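Local structure of aminoglycoside 3'-phosphotransferase AphA1-IAB (Acinetobacter baumannii, 4GKH) at residues Leu233-Gly238 with Phe264-Asp269. The protein phosphorylates the 3'-hydroxyl of kanamycin and related aminoglycosides, using a eukaryotic-protein-kinase-like fold, and so confers resistance to these antibiotics. Numbering follows the deposited sequence.
With KAN (kanamycin a), chain M.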
loop_
_atom_site.group_PDB
_atom_site.type_symbol
_atom_site.label_atom_id
_atom_site.label_comp_id
_atom_site.label_asym_id
_atom_site.label_seq_id
_atom_site.Cartn_x
_atom_site.Cartn_y
_atom_site.Cartn_z
ATOM N N LEU A 233 8.257 2.442 -3.073
ATOM C CA LEU A 233 9.228 1.518 -2.493
ATOM C C LEU A 233 10.623 2.143 -2.530
ATOM O O LEU A 233 11.412 2.015 -1.585
ATOM C CB LEU A 233 9.211 0.176 -3.243
ATOM C CG LEU A 233 10.163 -0.884 -2.668
ATOM C CD1 LEU A 233 9.881 -1.102 -1.184
ATOM C CD2 LEU A 233 10.035 -2.205 -3.437
ATOM N N TRP A 234 10.942 2.800 -3.644
ATOM C CA TRP A 234 12.237 3.475 -3.802
ATOM C C TRP A 234 12.428 4.535 -2.702
ATOM O O TRP A 234 13.521 4.707 -2.137
ATOM C CB TRP A 234 12.321 4.110 -5.203
ATOM C CG TRP A 234 13.607 4.801 -5.516
ATOM C CD1 TRP A 234 14.725 4.244 -6.074
ATOM C CD2 TRP A 234 13.904 6.189 -5.328
ATOM N NE1 TRP A 234 15.705 5.196 -6.219
ATOM C CE2 TRP A 234 15.228 6.397 -5.767
ATOM C CE3 TRP A 234 13.189 7.270 -4.810
ATOM C CZ2 TRP A 234 15.849 7.648 -5.717
ATOM C CZ3 TRP A 234 13.812 8.521 -4.755
ATOM C CH2 TRP A 234 15.123 8.694 -5.209
ATOM N N ASN A 235 11.347 5.237 -2.389
ATOM C CA ASN A 235 11.387 6.244 -1.328
ATOM C C ASN A 235 11.715 5.584 0.025
ATOM O O ASN A 235 12.593 6.057 0.756
ATOM C CB ASN A 235 10.055 7.015 -1.264
ATOM C CG ASN A 235 10.153 8.278 -0.419
ATOM O OD1 ASN A 235 11.164 8.975 -0.444
ATOM N ND2 ASN A 235 9.106 8.575 0.330
ATOM N N CYS A 236 11.044 4.472 0.326
ATOM C CA CYS A 236 11.276 3.743 1.576
ATOM C C CYS A 236 12.720 3.303 1.718
ATOM O O CYS A 236 13.340 3.456 2.781
ATOM C CB CYS A 236 10.386 2.504 1.645
ATOM S SG CYS A 236 8.648 2.945 1.884
ATOM N N LEU A 237 13.246 2.739 0.639
ATOM C CA LEU A 237 14.617 2.238 0.633
ATOM C C LEU A 237 15.639 3.346 0.827
ATOM O O LEU A 237 16.749 3.104 1.295
ATOM C CB LEU A 237 14.887 1.463 -0.650
ATOM C CG LEU A 237 14.136 0.136 -0.785
ATOM C CD1 LEU A 237 14.349 -0.487 -2.171
ATOM C CD2 LEU A 237 14.587 -0.820 0.307
ATOM N N GLY A 238 15.268 4.573 0.481
ATOM C CA GLY A 238 16.132 5.725 0.689
ATOM C C GLY A 238 16.456 5.975 2.145
ATOM O O GLY A 238 17.383 6.714 2.462
ATOM N N PHE A 264 7.207 12.642 -10.104
ATOM C CA PHE A 264 5.762 12.807 -10.110
ATOM C C PHE A 264 5.055 11.937 -9.070
ATOM O O PHE A 264 4.216 12.425 -8.313
ATOM C CB PHE A 264 5.128 12.600 -11.494
ATOM C CG PHE A 264 3.624 12.626 -11.448
ATOM C CD1 PHE A 264 2.947 13.838 -11.454
ATOM C CD2 PHE A 264 2.895 11.443 -11.319
ATOM C CE1 PHE A 264 1.557 13.875 -11.390
ATOM C CE2 PHE A 264 1.506 11.476 -11.233
ATOM C CZ PHE A 264 0.842 12.698 -11.270
ATOM N N HIS A 265 5.382 10.653 -9.021
ATOM C CA HIS A 265 4.671 9.754 -8.130
ATOM C C HIS A 265 5.007 9.960 -6.659
ATOM O O HIS A 265 4.151 9.766 -5.790
ATOM C CB HIS A 265 4.846 8.288 -8.563
ATOM C CG HIS A 265 4.093 7.949 -9.813
ATOM N ND1 HIS A 265 4.644 8.078 -11.073
ATOM C CD2 HIS A 265 2.810 7.555 -10.000
ATOM C CE1 HIS A 265 3.742 7.742 -11.980
ATOM N NE2 HIS A 265 2.621 7.420 -11.355
ATOM N N LEU A 266 6.242 10.374 -6.385
ATOM C CA LEU A 266 6.644 10.763 -5.031
ATOM C C LEU A 266 5.831 11.975 -4.581
ATOM O O LEU A 266 5.339 12.040 -3.454
ATOM C CB LEU A 266 8.123 11.128 -5.012
ATOM C CG LEU A 266 9.073 9.942 -5.183
ATOM C CD1 LEU A 266 10.506 10.425 -5.350
ATOM C CD2 LEU A 266 8.939 9.040 -3.982
HETATM N N MSE A 267 5.704 12.946 -5.468
HETATM C CA MSE A 267 4.957 14.141 -5.118
HETATM C C MSE A 267 3.473 13.810 -4.927
HETATM O O MSE A 267 2.825 14.312 -4.009
HETATM C CB MSE A 267 5.180 15.233 -6.162
HETATM C CG MSE A 267 6.613 15.775 -6.175
HETATM SE SE MSE A 267 6.832 17.213 -7.426
HETATM C CE MSE A 267 6.270 18.657 -6.273
ATOM N N LEU A 268 2.941 12.926 -5.757
ATOM C CA LEU A 268 1.520 12.578 -5.631
ATOM C C LEU A 268 1.237 11.906 -4.296
ATOM O O LEU A 268 0.206 12.155 -3.665
ATOM C CB LEU A 268 1.072 11.688 -6.792
ATOM C CG LEU A 268 -0.405 11.277 -6.877
ATOM C CD1 LEU A 268 -1.299 12.497 -7.064
ATOM C CD2 LEU A 268 -0.589 10.303 -8.031
ATOM N N ASP A 269 2.173 11.087 -3.837
ATOM C CA ASP A 269 1.962 10.374 -2.577
ATOM C C ASP A 269 1.972 11.298 -1.358
ATOM O O ASP A 269 1.475 10.910 -0.295
ATOM C CB ASP A 269 2.949 9.200 -2.400
ATOM C CG ASP A 269 2.446 8.147 -1.406
ATOM O OD1 ASP A 269 1.276 7.738 -1.501
ATOM O OD2 ASP A 269 3.220 7.711 -0.527
HETATM C C1 KAN M . 2.264 7.160 5.051
HETATM C C2 KAN M . 1.918 5.690 4.961
HETATM C C3 KAN M . 0.677 5.431 4.129
HETATM C C4 KAN M . -0.488 6.190 4.762
HETATM C C5 KAN M . -0.146 7.668 4.769
HETATM C C6 KAN M . -1.341 8.344 5.440
HETATM C C7 KAN M . 5.475 10.409 2.391
HETATM C C8 KAN M . 5.738 9.705 3.698
HETATM C C9 KAN M . 4.851 8.440 3.739
HETATM C C10 KAN M . 3.353 8.808 3.687
HETATM C C11 KAN M . 3.123 9.506 2.324
HETATM C C12 KAN M . 3.985 10.762 2.260
HETATM C C13 KAN M . 7.761 9.242 5.018
HETATM C C14 KAN M . 9.183 9.765 4.811
HETATM C C15 KAN M . 10.015 8.953 3.844
HETATM C C16 KAN M . 10.095 7.533 4.360
HETATM C C17 KAN M . 8.665 7.012 4.442
HETATM C C18 KAN M . 8.585 5.504 4.773
HETATM N N1 KAN M . -1.121 9.793 5.494
HETATM N N2 KAN M . 1.703 9.887 2.221
HETATM N N3 KAN M . 6.318 11.627 2.420
HETATM N N4 KAN M . 11.375 9.502 3.766
HETATM O O5 KAN M . 1.067 7.864 5.541
HETATM O O6 KAN M . 3.040 4.991 4.393
HETATM O O7 KAN M . 0.426 4.019 4.141
HETATM O O8 KAN M . -1.681 6.009 3.988
HETATM O O9 KAN M . 2.531 7.623 3.723
HETATM O O10 KAN M . 5.193 7.603 4.874
HETATM O O11 KAN M . 7.160 9.428 3.737
HETATM O O12 KAN M . 7.874 7.835 5.354
HETATM O O13 KAN M . 9.044 11.134 4.414
HETATM O O14 KAN M . 10.836 6.761 3.424
HETATM O O15 KAN M . 7.206 5.059 4.647
#
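Kanamycin N2 donates a 2.7 Å hydrogen bond to the backbone O of Asp269, where helix 259-269 reaches the aminoglycoside pocket of this protein-kinase-like phosphotransferase. The carboxylate of Asp269 lies beside the central 2-deoxystreptamine ring, OD2 coming within 3.4 Å of kanamycin C11, where its negative charge would favour a protonated amine at N2. Across the pocket, helix 227-237 presents Asn235 to the amino-sugar ring that carries O14. With CG of Asn235 anti to the backbone N (chi1 -166°), the amide is turned toward the drug, and ND2 comes within 3.6 Å of kanamycin C15. This nitrogen is hydrogen-bonded to OD1 of Asp168, which also bonds to the drug, so Asn235 is a second-shell partner of a ligand-binding carboxylate as well as part of the pocket wall.

Beneath the ligand, apolar packing joins 233-238 and 264-269, with Leu266 reaching across like a fork to Trp234 and Asn235. One prong, CD2, packs 3.6 Å from CB of Asn235 and continues alongside its CG. The other, CD1, approaches the six-membered ring of Trp234 at CZ3, 3.9 Å away, and the two side chains run roughly perpendicular to each other. Trp234 also meets the ring of Phe249, while its carbonyl oxygen accepts a hydrogen bond from Gln245, which ties this end of helix 227-237 to helix 242-252. His265 and Asp269 continue the packing onto the earlier part of helix 227-237, and kanamycin spans the pocket-facing sides. At its far end from Asp269, kanamycin O14 sits 3.3 Å from the backbone O of Asn235 and 3.6 Å from CA of Cys236.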